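Local coordinates for transcription antitermination protein NusB (Thermotoga maritima, PDB 1TZV) that probably acts in transcription antitermination, binding the boxA sequence of ribosomal RNA operons, and exists mainly as a monomer in equilibrium with a dimer, at residues D26-L35 against A47-K55. Sequence-based numbering, arbitrary orientation. Where two conformers were deposited one is given.
Sequences DLEQILEEIL and ARRYIRGIK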
loop_
_atom_site.group_PDB
_atom_site.type_symbol
_atom_site.label_atom_id
_atom_site.label_comp_id
_atom_site.label_asym_id
_atom_site.label_seq_id
_atom_site.Cartn_x
_atom_site.Cartn_y
_atom_site.Cartn_z
ATOM N N ASP A 26 -17.038 -2.716 -5.466
ATOM C CA ASP A 26 -15.958 -3.688 -5.363
ATOM C C ASP A 26 -14.647 -2.989 -5.702
ATOM O O ASP A 26 -14.510 -2.346 -6.741
ATOM C CB ASP A 26 -16.223 -4.851 -6.339
ATOM C CG ASP A 26 -15.238 -6.019 -6.189
ATOM O OD1 ASP A 26 -15.566 -7.114 -6.702
ATOM O OD2 ASP A 26 -14.147 -5.876 -5.587
ATOM N N LEU A 27 -13.678 -3.116 -4.800
ATOM C CA LEU A 27 -12.363 -2.515 -4.988
ATOM C C LEU A 27 -11.766 -2.948 -6.329
ATOM O O LEU A 27 -11.071 -2.169 -6.997
ATOM C CB LEU A 27 -11.439 -2.940 -3.849
ATOM C CG LEU A 27 -10.361 -1.932 -3.458
ATOM C CD1 LEU A 27 -10.662 -1.367 -2.084
ATOM C CD2 LEU A 27 -9.018 -2.611 -3.449
ATOM N N GLU A 28 -12.033 -4.192 -6.728
ATOM C CA GLU A 28 -11.514 -4.682 -8.001
ATOM C C GLU A 28 -12.084 -3.905 -9.183
ATOM O O GLU A 28 -11.364 -3.617 -10.134
ATOM C CB GLU A 28 -11.828 -6.163 -8.177
ATOM C CG GLU A 28 -11.129 -7.043 -7.173
ATOM C CD GLU A 28 -11.301 -8.513 -7.503
ATOM O OE1 GLU A 28 -11.773 -9.268 -6.629
ATOM O OE2 GLU A 28 -10.968 -8.911 -8.645
ATOM N N GLN A 29 -13.372 -3.562 -9.134
ATOM C CA GLN A 29 -13.991 -2.802 -10.216
ATOM C C GLN A 29 -13.428 -1.396 -10.282
ATOM O O GLN A 29 -13.209 -0.844 -11.360
ATOM C CB GLN A 29 -15.512 -2.741 -10.037
ATOM C CG GLN A 29 -16.235 -3.921 -10.662
ATOM C CD GLN A 29 -15.966 -4.033 -12.156
ATOM O OE1 GLN A 29 -16.336 -3.151 -12.935
ATOM N NE2 GLN A 29 -15.314 -5.118 -12.561
ATOM N N ILE A 30 -13.189 -0.805 -9.117
ATOM C CA ILE A 30 -12.612 0.528 -9.083
ATOM C C ILE A 30 -11.229 0.501 -9.749
ATOM O O ILE A 30 -10.905 1.387 -10.521
ATOM C CB ILE A 30 -12.497 1.044 -7.642
ATOM C CG1 ILE A 30 -13.912 1.266 -7.084
ATOM C CG2 ILE A 30 -11.695 2.332 -7.614
ATOM C CD1 ILE A 30 -13.948 1.671 -5.624
ATOM N N LEU A 31 -10.427 -0.525 -9.460
ATOM C CA LEU A 31 -9.105 -0.610 -10.091
ATOM C C LEU A 31 -9.243 -0.699 -11.611
ATOM O O LEU A 31 -8.467 -0.085 -12.344
ATOM C CB LEU A 31 -8.309 -1.817 -9.576
ATOM C CG LEU A 31 -6.958 -2.019 -10.282
ATOM C CD1 LEU A 31 -6.021 -0.854 -9.965
ATOM C CD2 LEU A 31 -6.321 -3.326 -9.865
ATOM N N GLU A 32 -10.227 -1.459 -12.094
ATOM C CA GLU A 32 -10.412 -1.575 -13.547
ATOM C C GLU A 32 -10.720 -0.243 -14.241
ATOM O O GLU A 32 -10.416 -0.074 -15.426
ATOM C CB GLU A 32 -11.500 -2.602 -13.879
ATOM C CG GLU A 32 -11.106 -4.044 -13.542
ATOM C CD GLU A 32 -9.770 -4.462 -14.140
ATOM O OE1 GLU A 32 -9.553 -4.288 -15.360
ATOM O OE2 GLU A 32 -8.924 -4.977 -13.389
ATOM N N GLU A 33 -11.319 0.707 -13.528
ATOM C CA GLU A 33 -11.611 2.017 -14.120
ATOM C C GLU A 33 -10.307 2.806 -14.269
ATOM O O GLU A 33 -10.135 3.592 -15.204
ATOM C CB GLU A 33 -12.557 2.832 -13.236
ATOM C CG GLU A 33 -13.926 2.216 -12.981
ATOM C CD GLU A 33 -14.799 3.114 -12.119
ATOM O OE1 GLU A 33 -14.256 4.056 -11.501
ATOM O OE2 GLU A 33 -16.022 2.873 -12.052
ATOM N N ILE A 34 -9.387 2.584 -13.334
ATOM C CA ILE A 34 -8.094 3.270 -13.314
ATOM C C ILE A 34 -7.139 2.694 -14.352
ATOM O O ILE A 34 -6.442 3.437 -15.056
ATOM C CB ILE A 34 -7.468 3.162 -11.895
ATOM C CG1 ILE A 34 -8.303 4.000 -10.922
ATOM C CG2 ILE A 34 -6.020 3.628 -11.893
ATOM C CD1 ILE A 34 -8.110 3.612 -9.473
ATOM N N LEU A 35 -7.105 1.367 -14.449
ATOM C CA LEU A 35 -6.238 0.704 -15.413
ATOM C C LEU A 35 -6.779 0.953 -16.818
ATOM O O LEU A 35 -7.980 0.850 -17.069
ATOM C CB LEU A 35 -6.164 -0.808 -15.143
ATOM C CG LEU A 35 -5.554 -1.213 -13.793
ATOM C CD1 LEU A 35 -5.668 -2.718 -13.616
ATOM C CD2 LEU A 35 -4.094 -0.770 -13.705
ATOM N N ALA A 47 -1.014 -4.918 -10.473
ATOM C CA ALA A 47 -1.991 -4.114 -9.732
ATOM C C ALA A 47 -3.177 -4.957 -9.292
ATOM O O ALA A 47 -3.632 -4.856 -8.156
ATOM C CB ALA A 47 -2.446 -2.950 -10.562
ATOM N N ARG A 48 -3.657 -5.829 -10.185
ATOM C CA ARG A 48 -4.778 -6.707 -9.847
ATOM C C ARG A 48 -4.417 -7.675 -8.699
ATOM O O ARG A 48 -5.234 -7.912 -7.797
ATOM C CB ARG A 48 -5.236 -7.493 -11.098
ATOM C CG ARG A 48 -5.917 -6.608 -12.112
ATOM C CD ARG A 48 -6.110 -7.305 -13.470
ATOM N NE ARG A 48 -6.763 -6.386 -14.391
ATOM C CZ ARG A 48 -6.535 -6.343 -15.703
ATOM N NH1 ARG A 48 -7.174 -5.459 -16.453
ATOM N NH2 ARG A 48 -5.673 -7.183 -16.249
ATOM N N ARG A 49 -3.213 -8.242 -8.731
ATOM C CA ARG A 49 -2.782 -9.155 -7.681
ATOM C C ARG A 49 -2.724 -8.396 -6.335
ATOM O O ARG A 49 -3.169 -8.903 -5.292
ATOM C CB ARG A 49 -1.404 -9.757 -8.011
ATOM C CG ARG A 49 -0.919 -10.729 -6.958
ATOM C CD ARG A 49 0.471 -11.322 -7.263
ATOM N NE ARG A 49 1.530 -10.315 -7.228
ATOM C CZ ARG A 49 2.059 -9.755 -8.310
ATOM N NH1 ARG A 49 3.007 -8.838 -8.185
ATOM N NH2 ARG A 49 1.662 -10.123 -9.521
ATOM N N TYR A 50 -2.148 -7.194 -6.365
ATOM C CA TYR A 50 -2.073 -6.359 -5.157
ATOM C C TYR A 50 -3.463 -6.087 -4.565
ATOM O O TYR A 50 -3.701 -6.302 -3.372
ATOM C CB TYR A 50 -1.419 -4.993 -5.463
ATOM C CG TYR A 50 0.095 -4.912 -5.333
ATOM C CD1 TYR A 50 0.931 -5.694 -6.142
ATOM C CD2 TYR A 50 0.693 -4.019 -4.433
ATOM C CE1 TYR A 50 2.322 -5.570 -6.065
ATOM C CE2 TYR A 50 2.083 -3.900 -4.349
ATOM C CZ TYR A 50 2.883 -4.667 -5.169
ATOM O OH TYR A 50 4.245 -4.481 -5.128
ATOM N N ILE A 51 -4.369 -5.598 -5.401
ATOM C CA ILE A 51 -5.711 -5.275 -4.920
ATOM C C ILE A 51 -6.421 -6.511 -4.382
ATOM O O ILE A 51 -7.051 -6.459 -3.328
ATOM C CB ILE A 51 -6.516 -4.563 -6.027
ATOM C CG1 ILE A 51 -6.058 -3.098 -6.115
ATOM C CG2 ILE A 51 -8.025 -4.660 -5.760
ATOM C CD1 ILE A 51 -6.301 -2.259 -4.829
ATOM N N ARG A 52 -6.303 -7.645 -5.067
ATOM C CA ARG A 52 -6.962 -8.844 -4.556
ATOM C C ARG A 52 -6.309 -9.309 -3.262
ATOM O O ARG A 52 -7.000 -9.771 -2.350
ATOM C CB ARG A 52 -6.961 -9.948 -5.609
ATOM C CG ARG A 52 -7.990 -9.654 -6.692
ATOM C CD ARG A 52 -8.034 -10.699 -7.786
ATOM N NE ARG A 52 -8.535 -11.997 -7.336
ATOM C CZ ARG A 52 -8.716 -13.030 -8.160
ATOM N NH1 ARG A 52 -8.434 -12.883 -9.445
ATOM N NH2 ARG A 52 -9.164 -14.189 -7.702
ATOM N N GLY A 53 -4.986 -9.157 -3.174
ATOM C CA GLY A 53 -4.263 -9.550 -1.977
ATOM C C GLY A 53 -4.612 -8.697 -0.772
ATOM O O GLY A 53 -4.726 -9.187 0.349
ATOM N N ILE A 54 -4.784 -7.398 -1.002
ATOM C CA ILE A 54 -5.135 -6.499 0.082
ATOM C C ILE A 54 -6.572 -6.799 0.506
ATOM O O ILE A 54 -6.870 -6.868 1.694
ATOM C CB ILE A 54 -4.969 -5.034 -0.366
ATOM C CG1 ILE A 54 -3.467 -4.740 -0.554
ATOM C CG2 ILE A 54 -5.623 -4.087 0.648
ATOM C CD1 ILE A 54 -3.171 -3.476 -1.351
ATOM N N LYS A 55 -7.456 -7.021 -0.460
ATOM C CA LYS A 55 -8.843 -7.314 -0.114
ATOM C C LYS A 55 -8.965 -8.617 0.677
ATOM O O LYS A 55 -9.680 -8.676 1.677
ATOM C CB LYS A 55 -9.705 -7.393 -1.383
ATOM C CG LYS A 55 -11.181 -7.608 -1.084
ATOM C CD LYS A 55 -12.082 -7.289 -2.266
ATOM C CE LYS A 55 -12.038 -8.354 -3.338
ATOM N NZ LYS A 55 -13.144 -8.162 -4.319
HETATM O O HOH W 1 -8.150 -7.561 -8.993
#
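Arg-48 meets the carboxylate of Glu-32 side-on, giving one nitrogen to each oxygen: NE lies 2.8 Å from Glu-32 OE2 and NH1 lies 2.9 Å from Glu-32 OE1. Both oxygens use syn lone pairs, the N-H···O angle at NE is 164°, and the two planes are nearly coplanar, evidence of a bidentate salt bridge. The Glu-32 chain bends at chi2 to bring its carboxylate round to the guanidinium edge. Without the guanidinium, as with an alanine here, the Glu-32 carboxylate would probably lose both bonds and its opposite charge and be freer to turn. At the other end, Lys-55 NZ bridges two acids, 2.8 Å from Asp-26 OD2 and 2.9 Å from Glu-28 OE1, whose anti lone pair it takes. Asp-26 is the N-cap of helix 27-34: its OD2 also accepts from Glu-28 N, which approaches from the opposite face of the carboxylate to Lys-55 NZ. The motif is an antiparallel helix pair within the all-helical NusB fold, with axes 9.9 Å apart and N-to-C directions at 158°. Between the two polar clusters, Leu-31 CG is anti to the backbone N (chi1 176°), which directs the branch at helix 41-56 and brings CD2 against the Ala-47 carbonyl and to 3.8 Å from Ile-51 CG1. Leu-35 CD2 extends this apolar seam to Ala-47 CB, while Ile-30 and Ile-34 touch Gln-18 of helix 5-19 and helix 79-94 packs against Tyr-50 and Ile-54.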